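Local coordinates for ALDH21) (Physcomitrella patens subsp. patens, PDB 5MZ5), which oxidises succinic semialdehyde with NADP(+) as cofactor and belongs to the aldehyde dehydrogenase family, at residues 296-301 against 447-452; 326-331 against 420-425; 409-414 against 435-440; 427-432 against 454-459. One frame throughout, in Å; residues are numbered along the deposited sequence.

Contact 1: 296-301 against 447-452. With GOL (glycerol), chain F.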
# COMPACT_ATOMS: atom_id res chain seq x y z
N ASP A 296 1.76 -35.40 -6.48
CA ASP A 296 2.35 -35.89 -5.22
C ASP A 296 1.23 -36.02 -4.18
O ASP A 296 0.13 -35.51 -4.39
CB ASP A 296 3.41 -34.88 -4.68
CG ASP A 296 4.82 -35.05 -5.21
OD1 ASP A 296 5.35 -36.19 -5.13
OD2 ASP A 296 5.42 -34.05 -5.63
N TYR A 297 1.54 -36.67 -3.05
CA TYR A 297 0.63 -36.80 -1.90
C TYR A 297 1.17 -35.82 -0.87
O TYR A 297 2.34 -35.93 -0.48
CB TYR A 297 0.62 -38.23 -1.32
CG TYR A 297 0.32 -39.33 -2.30
CD1 TYR A 297 -0.52 -39.12 -3.39
CD2 TYR A 297 0.81 -40.62 -2.10
CE1 TYR A 297 -0.79 -40.13 -4.31
CE2 TYR A 297 0.53 -41.65 -2.99
CZ TYR A 297 -0.28 -41.41 -4.09
OH TYR A 297 -0.57 -42.41 -4.97
N VAL A 298 0.38 -34.79 -0.52
CA VAL A 298 0.88 -33.76 0.41
C VAL A 298 -0.08 -33.54 1.60
O VAL A 298 -1.18 -33.04 1.38
CB VAL A 298 1.25 -32.42 -0.30
CG1 VAL A 298 1.99 -31.48 0.66
CG2 VAL A 298 2.08 -32.65 -1.57
N PRO A 299 0.34 -33.80 2.87
CA PRO A 299 1.62 -34.41 3.31
C PRO A 299 1.67 -35.92 3.06
O PRO A 299 2.76 -36.50 3.00
CB PRO A 299 1.67 -34.08 4.81
CG PRO A 299 0.21 -34.01 5.23
CD PRO A 299 -0.56 -33.52 4.02
N ASP A 300 0.49 -36.56 2.90
CA ASP A 300 0.39 -38.00 2.66
C ASP A 300 -0.87 -38.33 1.85
O ASP A 300 -1.67 -37.44 1.57
CB ASP A 300 0.45 -38.80 3.99
CG ASP A 300 -0.56 -38.38 5.06
OD1 ASP A 300 -1.75 -38.20 4.72
OD2 ASP A 300 -0.16 -38.28 6.24
N LEU A 301 -1.02 -39.62 1.46
CA LEU A 301 -2.14 -40.12 0.67
C LEU A 301 -3.49 -39.90 1.34
O LEU A 301 -4.41 -39.41 0.70
CB LEU A 301 -1.94 -41.59 0.27
CG LEU A 301 -3.06 -42.27 -0.57
CD1 LEU A 301 -3.24 -41.59 -1.93
CD2 LEU A 301 -2.78 -43.75 -0.74
N PHE A 447 -1.57 -30.56 -6.21
CA PHE A 447 -0.83 -31.24 -5.13
C PHE A 447 0.57 -31.51 -5.65
O PHE A 447 0.73 -32.25 -6.63
CB PHE A 447 -1.51 -32.54 -4.66
CG PHE A 447 -2.70 -32.32 -3.76
CD1 PHE A 447 -3.97 -32.09 -4.29
CD2 PHE A 447 -2.55 -32.34 -2.38
CE1 PHE A 447 -5.06 -31.90 -3.46
CE2 PHE A 447 -3.65 -32.15 -1.54
CZ PHE A 447 -4.90 -31.93 -2.09
N THR A 448 1.58 -30.87 -5.03
CA THR A 448 2.98 -31.01 -5.45
C THR A 448 3.93 -30.69 -4.31
O THR A 448 3.64 -29.84 -3.47
CB THR A 448 3.28 -30.13 -6.72
OG1 THR A 448 4.64 -30.33 -7.12
CG2 THR A 448 3.05 -28.64 -6.50
N LYS A 449 5.09 -31.36 -4.31
CA LYS A 449 6.18 -31.12 -3.37
C LYS A 449 7.28 -30.33 -4.10
O LYS A 449 8.28 -29.94 -3.49
CB LYS A 449 6.76 -32.44 -2.87
CG LYS A 449 5.87 -33.23 -1.94
CD LYS A 449 6.45 -34.62 -1.74
CE LYS A 449 5.61 -35.45 -0.83
NZ LYS A 449 6.16 -36.82 -0.64
N ASP A 450 7.09 -30.12 -5.40
CA ASP A 450 8.04 -29.46 -6.30
C ASP A 450 7.83 -27.95 -6.36
O ASP A 450 6.79 -27.47 -6.80
CB ASP A 450 7.96 -30.12 -7.70
CG ASP A 450 9.08 -29.79 -8.65
OD1 ASP A 450 9.21 -28.61 -9.02
OD2 ASP A 450 9.75 -30.72 -9.13
N LEU A 451 8.85 -27.20 -5.93
CA LEU A 451 8.88 -25.74 -5.90
C LEU A 451 8.55 -25.12 -7.27
O LEU A 451 7.72 -24.21 -7.36
CB LEU A 451 10.27 -25.30 -5.41
CG LEU A 451 10.63 -23.81 -5.52
CD1 LEU A 451 9.79 -22.93 -4.56
CD2 LEU A 451 12.11 -23.62 -5.35
N ASN A 452 9.21 -25.61 -8.32
CA ASN A 452 9.03 -25.09 -9.69
C ASN A 452 7.68 -25.44 -10.30
O ASN A 452 7.09 -24.59 -10.95
CB ASN A 452 10.18 -25.52 -10.57
CG ASN A 452 11.44 -24.77 -10.23
OD1 ASN A 452 11.41 -23.56 -9.97
ND2 ASN A 452 12.57 -25.46 -10.20
C1 GOL F . 3.92 -38.99 -4.01
O1 GOL F . 4.18 -38.04 -2.98
C2 GOL F . 5.07 -39.96 -4.20
O2 GOL F . 6.33 -39.27 -4.26
C3 GOL F . 5.12 -41.01 -3.12
O3 GOL F . 4.26 -42.09 -3.46
O HOH W 1 5.36 -32.72 -7.95
O HOH W 2 3.83 -37.99 0.50
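Asp-296 and Lys-449 meet without bringing their charges together. OD2 of Asp-296 takes the backbone N-H of Lys-449 instead, with N to OD2 3.0 Å. The donor comes to the anti side of OD2, 34° out of the carboxylate plane. NZ of Lys-449 stays 4.6 Å from OD1 of Asp-296. A glycerol hydroxyl links the two groups. Its O1 donates to OD1 of Asp-296 and receives a weak bond from NZ of Lys-449. The backbone N of Tyr-297 also donates to glycerol O1, at 3.0 Å and almost straight (175°). Glycerol C1 lies over one face of the Tyr-297 ring; CD1 of Leu-301 covers the opposite face. The lysine chain is extended beyond CG and crosses the Asp-296 side chain at about a right angle. CE of Lys-449 comes to 3.3 Å from O of Tyr-297. A water joins NZ to the same carbonyl. A second water joins OD2 of Asp-296 to OG1 of Thr-448. That OG1 lies anti to the backbone N (chi1 -178°) and accepts from N of Asp-450, forming an ST turn. CG2 of Val-298 packs on CG of Lys-449 at 3.9 Å. O of Val-298 sits at the edge of the Phe-447 ring. OD1 of Asp-296 also forms a salt bridge with Arg-331, which is likely to stabilise its negative charge. Segment 296-301 follows strand 290-294; segment 447-452 starts at the end of the parallel strand 443-447. They lead into helices 301-313 and 451-460, and the Phe-447 ring packs on the first of these.

Contact 2: 326-331 against 420-425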
# COMPACT_ATOMS: atom_id res chain seq x y z
N LEU A 326 -10.31 -34.30 -12.25
CA LEU A 326 -9.17 -34.75 -11.47
C LEU A 326 -8.13 -35.39 -12.39
O LEU A 326 -8.42 -36.39 -13.04
CB LEU A 326 -9.65 -35.72 -10.37
CG LEU A 326 -8.63 -36.33 -9.41
CD1 LEU A 326 -7.65 -35.26 -8.83
CD2 LEU A 326 -9.33 -37.12 -8.32
N TYR A 327 -6.92 -34.79 -12.43
CA TYR A 327 -5.77 -35.22 -13.24
C TYR A 327 -4.71 -35.78 -12.31
O TYR A 327 -4.20 -35.06 -11.45
CB TYR A 327 -5.23 -34.03 -14.08
CG TYR A 327 -6.29 -33.51 -15.04
CD1 TYR A 327 -6.48 -34.10 -16.29
CD2 TYR A 327 -7.13 -32.46 -14.67
CE1 TYR A 327 -7.48 -33.66 -17.15
CE2 TYR A 327 -8.15 -32.03 -15.52
CZ TYR A 327 -8.32 -32.63 -16.76
OH TYR A 327 -9.33 -32.20 -17.58
N VAL A 328 -4.46 -37.09 -12.42
CA VAL A 328 -3.50 -37.78 -11.56
C VAL A 328 -2.34 -38.32 -12.39
O VAL A 328 -2.56 -38.94 -13.43
CB VAL A 328 -4.20 -38.89 -10.73
CG1 VAL A 328 -3.21 -39.59 -9.80
CG2 VAL A 328 -5.39 -38.33 -9.94
N HIS A 329 -1.11 -38.07 -11.94
CA HIS A 329 0.07 -38.57 -12.64
C HIS A 329 0.04 -40.13 -12.69
O HIS A 329 -0.36 -40.77 -11.72
CB HIS A 329 1.35 -38.03 -12.00
CG HIS A 329 2.58 -38.43 -12.75
ND1 HIS A 329 3.26 -39.59 -12.46
CD2 HIS A 329 3.19 -37.83 -13.80
CE1 HIS A 329 4.26 -39.65 -13.31
NE2 HIS A 329 4.26 -38.61 -14.14
N GLU A 330 0.44 -40.70 -13.84
CA GLU A 330 0.45 -42.13 -14.14
C GLU A 330 1.08 -43.00 -13.04
O GLU A 330 0.57 -44.11 -12.82
CB GLU A 330 1.10 -42.40 -15.50
CG GLU A 330 2.57 -42.02 -15.60
CD GLU A 330 3.27 -42.20 -16.93
OE1 GLU A 330 4.30 -41.52 -17.13
OE2 GLU A 330 2.81 -43.00 -17.77
N ARG A 331 2.16 -42.53 -12.36
CA ARG A 331 2.82 -43.33 -11.30
C ARG A 331 1.94 -43.46 -10.04
O ARG A 331 2.11 -44.40 -9.26
CB ARG A 331 4.24 -42.79 -10.97
CG ARG A 331 4.25 -41.63 -9.96
CD ARG A 331 5.58 -40.90 -9.79
NE ARG A 331 5.59 -40.10 -8.56
CZ ARG A 331 5.13 -38.85 -8.44
NH1 ARG A 331 4.65 -38.21 -9.50
NH2 ARG A 331 5.16 -38.23 -7.28
N VAL A 420 -17.32 -36.41 -10.49
CA VAL A 420 -15.89 -36.17 -10.71
C VAL A 420 -15.41 -36.92 -11.94
O VAL A 420 -15.63 -38.12 -12.07
CB VAL A 420 -15.02 -36.50 -9.46
CG1 VAL A 420 -13.53 -36.30 -9.75
CG2 VAL A 420 -15.45 -35.65 -8.26
N LEU A 421 -14.75 -36.19 -12.86
CA LEU A 421 -14.17 -36.77 -14.06
C LEU A 421 -12.69 -37.01 -13.84
O LEU A 421 -11.93 -36.06 -13.67
CB LEU A 421 -14.42 -35.90 -15.30
CG LEU A 421 -15.87 -35.59 -15.66
CD1 LEU A 421 -15.96 -35.06 -17.05
CD2 LEU A 421 -16.78 -36.80 -15.53
N LEU A 422 -12.30 -38.29 -13.80
CA LEU A 422 -10.94 -38.74 -13.55
C LEU A 422 -10.14 -38.96 -14.83
O LEU A 422 -10.64 -39.56 -15.79
CB LEU A 422 -10.97 -40.04 -12.71
CG LEU A 422 -9.64 -40.67 -12.28
CD1 LEU A 422 -8.79 -39.71 -11.42
CD2 LEU A 422 -9.89 -41.96 -11.53
N TYR A 423 -8.90 -38.47 -14.83
CA TYR A 423 -7.96 -38.58 -15.95
C TYR A 423 -6.55 -38.86 -15.45
O TYR A 423 -6.17 -38.46 -14.35
CB TYR A 423 -7.93 -37.28 -16.79
CG TYR A 423 -9.27 -36.88 -17.37
CD1 TYR A 423 -9.75 -37.47 -18.54
CD2 TYR A 423 -10.08 -35.93 -16.74
CE1 TYR A 423 -11.00 -37.13 -19.07
CE2 TYR A 423 -11.32 -35.57 -17.26
CZ TYR A 423 -11.78 -36.17 -18.43
OH TYR A 423 -13.00 -35.83 -18.96
N LYS A 424 -5.77 -39.50 -16.31
CA LYS A 424 -4.37 -39.83 -16.09
C LYS A 424 -3.54 -38.93 -17.00
O LYS A 424 -3.99 -38.58 -18.10
CB LYS A 424 -4.13 -41.30 -16.46
CG LYS A 424 -2.71 -41.82 -16.18
CD LYS A 424 -2.49 -43.30 -16.57
CE LYS A 424 -2.59 -43.68 -18.03
NZ LYS A 424 -2.61 -45.17 -18.19
N TYR A 425 -2.33 -38.56 -16.56
CA TYR A 425 -1.40 -37.79 -17.38
C TYR A 425 0.02 -38.31 -17.14
O TYR A 425 0.29 -38.92 -16.10
CB TYR A 425 -1.53 -36.25 -17.15
CG TYR A 425 -0.99 -35.78 -15.82
CD1 TYR A 425 0.36 -35.51 -15.64
CD2 TYR A 425 -1.84 -35.60 -14.73
CE1 TYR A 425 0.86 -35.10 -14.41
CE2 TYR A 425 -1.36 -35.16 -13.50
CZ TYR A 425 -0.01 -34.91 -13.35
OH TYR A 425 0.47 -34.53 -12.12
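Leu-326 and Leu-422 run next to each other in the same direction. CD1 of Leu-422 is the bump here. It fits between CG of Leu-326 (3.9 Å from CD1) and CG2 of Val-328 (4.0 Å from CD1). CG1 of Val-420 fills the next hollow, against CB of Leu-326. At the far end CG of Lys-424 touches CA of Glu-330, and its CD touches CB. Helix 333-345 covers part of this leucine and valine face. The other face carries the aromatic residues. The rings of Tyr-327 and Tyr-423 are nearly parallel (14°) but offset, with little overlap. CE1 of Tyr-327 settles 3.5 Å from CD2 of Tyr-423. The two faces belong to parallel strands 323-329 and 419-425, part of the mixed sheet that forms the core of the catalytic domain in this family. Five backbone bonds join them, from Leu-326 N to Leu-421 O through to Glu-330 N to Tyr-425 O. CG of Tyr-425 lies between the backbone N and the carbonyl carbon (chi1 72°). The ring reaches the neighbouring strand. CA of His-329 lies over one face, 3.8 Å from the ring centroid. CD2 of Tyr-425 touches CB of Tyr-327 at 3.8 Å. The imidazole of His-329 turns its edge to the Tyr-425 face in an offset edge-to-face pair, planes 77° apart. OH of Tyr-425 is hydrogen-bonded to OD1 of Asp-295. An alanine in place of this tyrosine would probably uncover His-329 CA and Tyr-327 CB and leave Asp-295 without that hydroxyl. Ala-431 of helix 428-435 also packs against this ring.

Contact 3: 409-414 against 435-440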
# COMPACT_ATOMS: atom_id res chain seq x y z
N ASN A 409 -21.09 -33.34 -22.49
CA ASN A 409 -21.54 -32.20 -21.68
C ASN A 409 -20.95 -32.19 -20.28
O ASN A 409 -20.66 -31.12 -19.76
CB ASN A 409 -23.06 -32.16 -21.58
CG ASN A 409 -23.74 -31.62 -22.80
OD1 ASN A 409 -23.37 -30.57 -23.34
ND2 ASN A 409 -24.77 -32.30 -23.25
N ALA A 410 -20.75 -33.40 -19.69
CA ALA A 410 -20.15 -33.58 -18.36
C ALA A 410 -18.72 -33.02 -18.33
O ALA A 410 -18.29 -32.53 -17.29
CB ALA A 410 -20.17 -35.05 -17.97
N ARG A 411 -18.00 -33.05 -19.48
CA ARG A 411 -16.64 -32.54 -19.58
C ARG A 411 -16.58 -31.05 -19.98
O ARG A 411 -15.81 -30.28 -19.39
CB ARG A 411 -15.80 -33.43 -20.53
CG ARG A 411 -14.37 -32.93 -20.85
CD ARG A 411 -13.50 -32.63 -19.62
NE ARG A 411 -12.18 -32.10 -20.00
CZ ARG A 411 -11.92 -30.83 -20.30
NH1 ARG A 411 -12.88 -29.92 -20.23
NH2 ARG A 411 -10.70 -30.46 -20.66
N LYS A 412 -17.40 -30.64 -20.94
CA LYS A 412 -17.46 -29.29 -21.51
C LYS A 412 -18.13 -28.26 -20.58
O LYS A 412 -17.67 -27.11 -20.52
CB LYS A 412 -18.18 -29.38 -22.87
CG LYS A 412 -18.33 -28.08 -23.67
CD LYS A 412 -18.77 -28.33 -25.13
CE LYS A 412 -19.99 -29.23 -25.34
NZ LYS A 412 -21.26 -28.62 -24.86
N GLU A 413 -19.21 -28.65 -19.89
CA GLU A 413 -20.00 -27.73 -19.06
C GLU A 413 -19.87 -27.99 -17.57
O GLU A 413 -19.41 -29.05 -17.15
CB GLU A 413 -21.50 -27.82 -19.45
CG GLU A 413 -21.82 -27.79 -20.93
CD GLU A 413 -21.46 -26.51 -21.68
OE1 GLU A 413 -21.39 -25.44 -21.04
OE2 GLU A 413 -21.28 -26.60 -22.91
N GLU A 414 -20.34 -27.01 -16.78
CA GLU A 414 -20.42 -27.09 -15.33
C GLU A 414 -21.53 -28.08 -15.00
O GLU A 414 -22.68 -27.88 -15.40
CB GLU A 414 -20.75 -25.70 -14.75
CG GLU A 414 -20.91 -25.68 -13.23
CD GLU A 414 -21.04 -24.28 -12.65
OE1 GLU A 414 -21.91 -23.53 -13.15
OE2 GLU A 414 -20.30 -23.94 -11.71
N CYS A 435 -5.88 -28.55 -17.83
CA CYS A 435 -6.62 -27.82 -16.78
C CYS A 435 -7.24 -26.57 -17.38
O CYS A 435 -8.38 -26.24 -17.07
CB CYS A 435 -5.68 -27.46 -15.63
SG CYS A 435 -5.35 -28.84 -14.51
N ASN A 436 -6.48 -25.90 -18.28
CA ASN A 436 -6.85 -24.68 -18.99
C ASN A 436 -7.79 -24.93 -20.15
O ASN A 436 -8.34 -23.96 -20.67
CB ASN A 436 -5.59 -23.93 -19.48
CG ASN A 436 -4.78 -23.35 -18.36
OD1 ASN A 436 -5.27 -23.11 -17.24
ND2 ASN A 436 -3.52 -23.07 -18.65
N ASN A 437 -7.95 -26.21 -20.58
CA ASN A 437 -8.79 -26.62 -21.71
C ASN A 437 -10.28 -26.62 -21.31
O ASN A 437 -10.93 -27.68 -21.20
CB ASN A 437 -8.31 -27.97 -22.31
CG ASN A 437 -8.96 -28.30 -23.63
OD1 ASN A 437 -9.61 -27.47 -24.25
ND2 ASN A 437 -8.79 -29.54 -24.09
N THR A 438 -10.79 -25.41 -21.07
CA THR A 438 -12.15 -25.13 -20.61
C THR A 438 -12.50 -23.68 -20.92
O THR A 438 -11.60 -22.85 -21.08
CB THR A 438 -12.26 -25.43 -19.08
OG1 THR A 438 -13.59 -25.15 -18.63
CG2 THR A 438 -11.26 -24.64 -18.22
N HIS A 439 -13.80 -23.36 -20.97
CA HIS A 439 -14.29 -22.01 -21.21
C HIS A 439 -14.56 -21.28 -19.89
O HIS A 439 -14.90 -20.10 -19.88
CB HIS A 439 -15.48 -21.98 -22.19
CG HIS A 439 -16.69 -22.77 -21.77
ND1 HIS A 439 -17.78 -22.16 -21.14
CD2 HIS A 439 -17.00 -24.07 -22.01
CE1 HIS A 439 -18.70 -23.11 -21.01
NE2 HIS A 439 -18.27 -24.28 -21.51
N TYR A 440 -14.31 -21.97 -18.76
CA TYR A 440 -14.41 -21.40 -17.41
C TYR A 440 -12.99 -21.07 -16.92
O TYR A 440 -12.01 -21.42 -17.59
CB TYR A 440 -15.10 -22.40 -16.47
CG TYR A 440 -16.48 -22.83 -16.90
CD1 TYR A 440 -17.61 -22.08 -16.58
CD2 TYR A 440 -16.67 -24.01 -17.63
CE1 TYR A 440 -18.89 -22.50 -16.95
CE2 TYR A 440 -17.94 -24.44 -17.99
CZ TYR A 440 -19.05 -23.68 -17.66
OH TYR A 440 -20.31 -24.11 -18.04
O HOH W 3 -15.17 -26.32 -20.46
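From Arg-411 to Glu-414 and from Asn-437 to Tyr-440 the backbones run almost the same way (11° apart), but the CA atoms of Lys-412 and Thr-438 stay 6.8 Å apart, so side chains do most of the joining. Arg-411 bends at chi2 (54°), and its guanidinium grips one atom, O of Asn-437, end-on. NH2 is 2.8 Å and NH1 3.1 Å from that oxygen, which lies in the guanidinium plane. NH2 also forms a salt bridge with Glu-434. An alanine here would probably leave the Asn-437 carbonyl without both donors and Glu-434 without its positive mate. A water bridges O of Lys-412 and OG1 of Thr-438. NE2 of His-439 gives a weak bond to OE1 of Glu-413, 3.4 Å away, while its ND1 bonds to Asp-486. OE2 of Glu-413 is held by NZ of Lys-412 in a salt bridge. OH of Tyr-440 accepts from N of Glu-414 at 3.2 Å. The Glu-414 carboxylate itself bonds to Gly-288 N. Glu-414 binds NADP(+) when the cofactor is present; Tyr-440 is thus probably second-shell. The EEIFGP sequence is typical of aldehyde dehydrogenases, and its second glutamate, Glu-414 here, typically meets the nicotinamide ribose.

Contact 4: 427-432 against 454-459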
# COMPACT_ATOMS: atom_id res chain seq x y z
N ASP A 427 2.77 -36.09 -18.61
CA ASP A 427 3.52 -34.84 -18.67
C ASP A 427 2.82 -33.73 -17.88
O ASP A 427 1.65 -33.43 -18.13
CB ASP A 427 3.76 -34.43 -20.14
CG ASP A 427 4.66 -33.21 -20.28
OD1 ASP A 427 5.84 -33.31 -19.91
OD2 ASP A 427 4.18 -32.18 -20.77
N PHE A 428 3.54 -33.12 -16.93
CA PHE A 428 3.04 -32.05 -16.07
C PHE A 428 2.56 -30.82 -16.87
O PHE A 428 1.47 -30.31 -16.59
CB PHE A 428 4.07 -31.66 -14.98
CG PHE A 428 3.59 -30.52 -14.10
CD1 PHE A 428 2.66 -30.74 -13.09
CD2 PHE A 428 4.05 -29.22 -14.31
CE1 PHE A 428 2.20 -29.68 -12.30
CE2 PHE A 428 3.59 -28.17 -13.51
CZ PHE A 428 2.67 -28.40 -12.52
N LYS A 429 3.38 -30.33 -17.84
CA LYS A 429 3.05 -29.18 -18.68
C LYS A 429 1.72 -29.43 -19.42
O LYS A 429 0.90 -28.52 -19.52
CB LYS A 429 4.17 -28.94 -19.71
CG LYS A 429 5.26 -28.01 -19.23
CD LYS A 429 6.45 -28.00 -20.22
CE LYS A 429 7.20 -26.69 -20.38
NZ LYS A 429 8.25 -26.48 -19.33
N GLU A 430 1.52 -30.68 -19.89
CA GLU A 430 0.32 -31.13 -20.59
C GLU A 430 -0.88 -31.16 -19.67
O GLU A 430 -1.97 -30.82 -20.10
CB GLU A 430 0.53 -32.49 -21.26
CG GLU A 430 1.33 -32.42 -22.55
CD GLU A 430 0.73 -31.61 -23.69
OE1 GLU A 430 -0.48 -31.77 -23.97
OE2 GLU A 430 1.48 -30.83 -24.31
N ALA A 431 -0.68 -31.55 -18.39
CA ALA A 431 -1.74 -31.57 -17.38
C ALA A 431 -2.24 -30.13 -17.14
O ALA A 431 -3.45 -29.92 -17.08
CB ALA A 431 -1.24 -32.19 -16.08
N VAL A 432 -1.31 -29.13 -17.05
CA VAL A 432 -1.62 -27.71 -16.85
C VAL A 432 -2.43 -27.19 -18.06
O VAL A 432 -3.45 -26.52 -17.87
CB VAL A 432 -0.35 -26.84 -16.58
CG1 VAL A 432 -0.70 -25.35 -16.50
CG2 VAL A 432 0.36 -27.29 -15.31
N ALA A 454 4.88 -25.89 -8.57
CA ALA A 454 3.95 -25.06 -7.80
C ALA A 454 3.85 -23.66 -8.43
O ALA A 454 2.74 -23.19 -8.72
CB ALA A 454 4.42 -24.96 -6.35
N PHE A 455 5.01 -23.02 -8.69
CA PHE A 455 5.05 -21.68 -9.26
C PHE A 455 4.78 -21.65 -10.77
O PHE A 455 4.31 -20.63 -11.26
CB PHE A 455 6.34 -20.94 -8.86
CG PHE A 455 6.20 -20.45 -7.43
CD1 PHE A 455 6.61 -21.26 -6.36
CD2 PHE A 455 5.57 -19.24 -7.14
CE1 PHE A 455 6.43 -20.83 -5.04
CE2 PHE A 455 5.40 -18.82 -5.81
CZ PHE A 455 5.82 -19.62 -4.77
N TYR A 456 5.04 -22.75 -11.49
CA TYR A 456 4.72 -22.86 -12.92
C TYR A 456 3.19 -22.87 -13.03
O TYR A 456 2.63 -22.15 -13.86
CB TYR A 456 5.34 -24.15 -13.55
CG TYR A 456 4.97 -24.34 -15.01
CD1 TYR A 456 3.75 -24.93 -15.37
CD2 TYR A 456 5.80 -23.90 -16.03
CE1 TYR A 456 3.38 -25.07 -16.71
CE2 TYR A 456 5.45 -24.06 -17.37
CZ TYR A 456 4.24 -24.64 -17.71
OH TYR A 456 3.88 -24.78 -19.02
N ALA A 457 2.52 -23.66 -12.16
CA ALA A 457 1.05 -23.73 -12.13
C ALA A 457 0.43 -22.37 -11.76
O ALA A 457 -0.57 -21.97 -12.36
CB ALA A 457 0.59 -24.80 -11.15
N PHE A 458 1.04 -21.63 -10.81
CA PHE A 458 0.56 -20.29 -10.43
C PHE A 458 0.63 -19.35 -11.64
O PHE A 458 -0.32 -18.63 -11.93
CB PHE A 458 1.35 -19.73 -9.22
CG PHE A 458 0.90 -18.36 -8.72
CD1 PHE A 458 -0.44 -17.99 -8.72
CD2 PHE A 458 1.82 -17.46 -8.19
CE1 PHE A 458 -0.86 -16.73 -8.27
CE2 PHE A 458 1.41 -16.21 -7.70
CZ PHE A 458 0.07 -15.85 -7.75
N GLU A 459 1.72 -19.42 -12.38
CA GLU A 459 1.97 -18.62 -13.56
C GLU A 459 1.07 -18.94 -14.77
O GLU A 459 0.63 -18.01 -15.45
CB GLU A 459 3.44 -18.77 -13.97
CG GLU A 459 4.04 -17.53 -14.62
CD GLU A 459 4.04 -16.24 -13.82
OE1 GLU A 459 4.03 -15.17 -14.48
OE2 GLU A 459 4.04 -16.27 -12.57
O HOH W 4 1.50 -25.91 -19.68
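Phe-428 and Tyr-456 both hold CG anti to the backbone N, with chi1 of 178° and 177°. The torsion points each CG away from its own backbone N, and the two side chains pass one another, pointing opposite ways. CE2 of Phe-428 comes to 3.7 Å from CD1 of Tyr-456. CB of Ala-457 sits near the plane of the Phe-428 ring, at its edge, 4.4 Å from CZ. CG2 of Val-432 touches both rings. It lies over one face of Phe-428, offset toward the rim, and meets the edge of Tyr-456 at CE1, 4.0 Å away. Lys-429 crosses Tyr-456 at about a right angle, with its CG 3.5 Å from the tyrosine OH. A water in the plane of the Tyr-456 ring donates to O of Lys-429 (2.7 Å) and is hydrogen-bonded to OH of Tyr-456. The axes of segments 428-432 and 454-459 approach to 10.9 Å, at 29°, a wide spacing that the large rings span. Helix 428-435 is the crossover between strands 419-425 and 443-447, and OD2 of Asp-427 caps its start by accepting from Glu-430 N. Ile-446 of strand 443-447 touches both Phe-428 and Ala-457. Leu-515 of the third subunit packs on Phe-428 and Lys-429, and Gly-513 of that subunit on Tyr-456. The contact is mainly apolar, between rings and methyl groups. Its polar link is the water, which is bonded to the tyrosine hydroxyl and ties it to the neighbouring helix without a direct bond between the two segments.

All four contacts belong to one alpha/beta region of the chain. Contacts 1 and 2 have centres 15 Å apart and are joined by the salt bridge of Asp-296 and Arg-331. Contact 2 lies within the sheet that also holds strands 290-294 and 443-447. Contacts 1 and 4 share helix 451-460, and contact 4 also reaches contact 2, where Ala-431 meets Tyr-425. Contact 3 touches contact 2 through Arg-411 and lies about 25 Å, centre to centre, from contact 1. Along the chain, 296-301 and 326-331 come first, and the remaining six segments follow between 409 and 459. The group thus runs from the cofactor site at contact 3 to subunit interfaces at contacts 1 and 4.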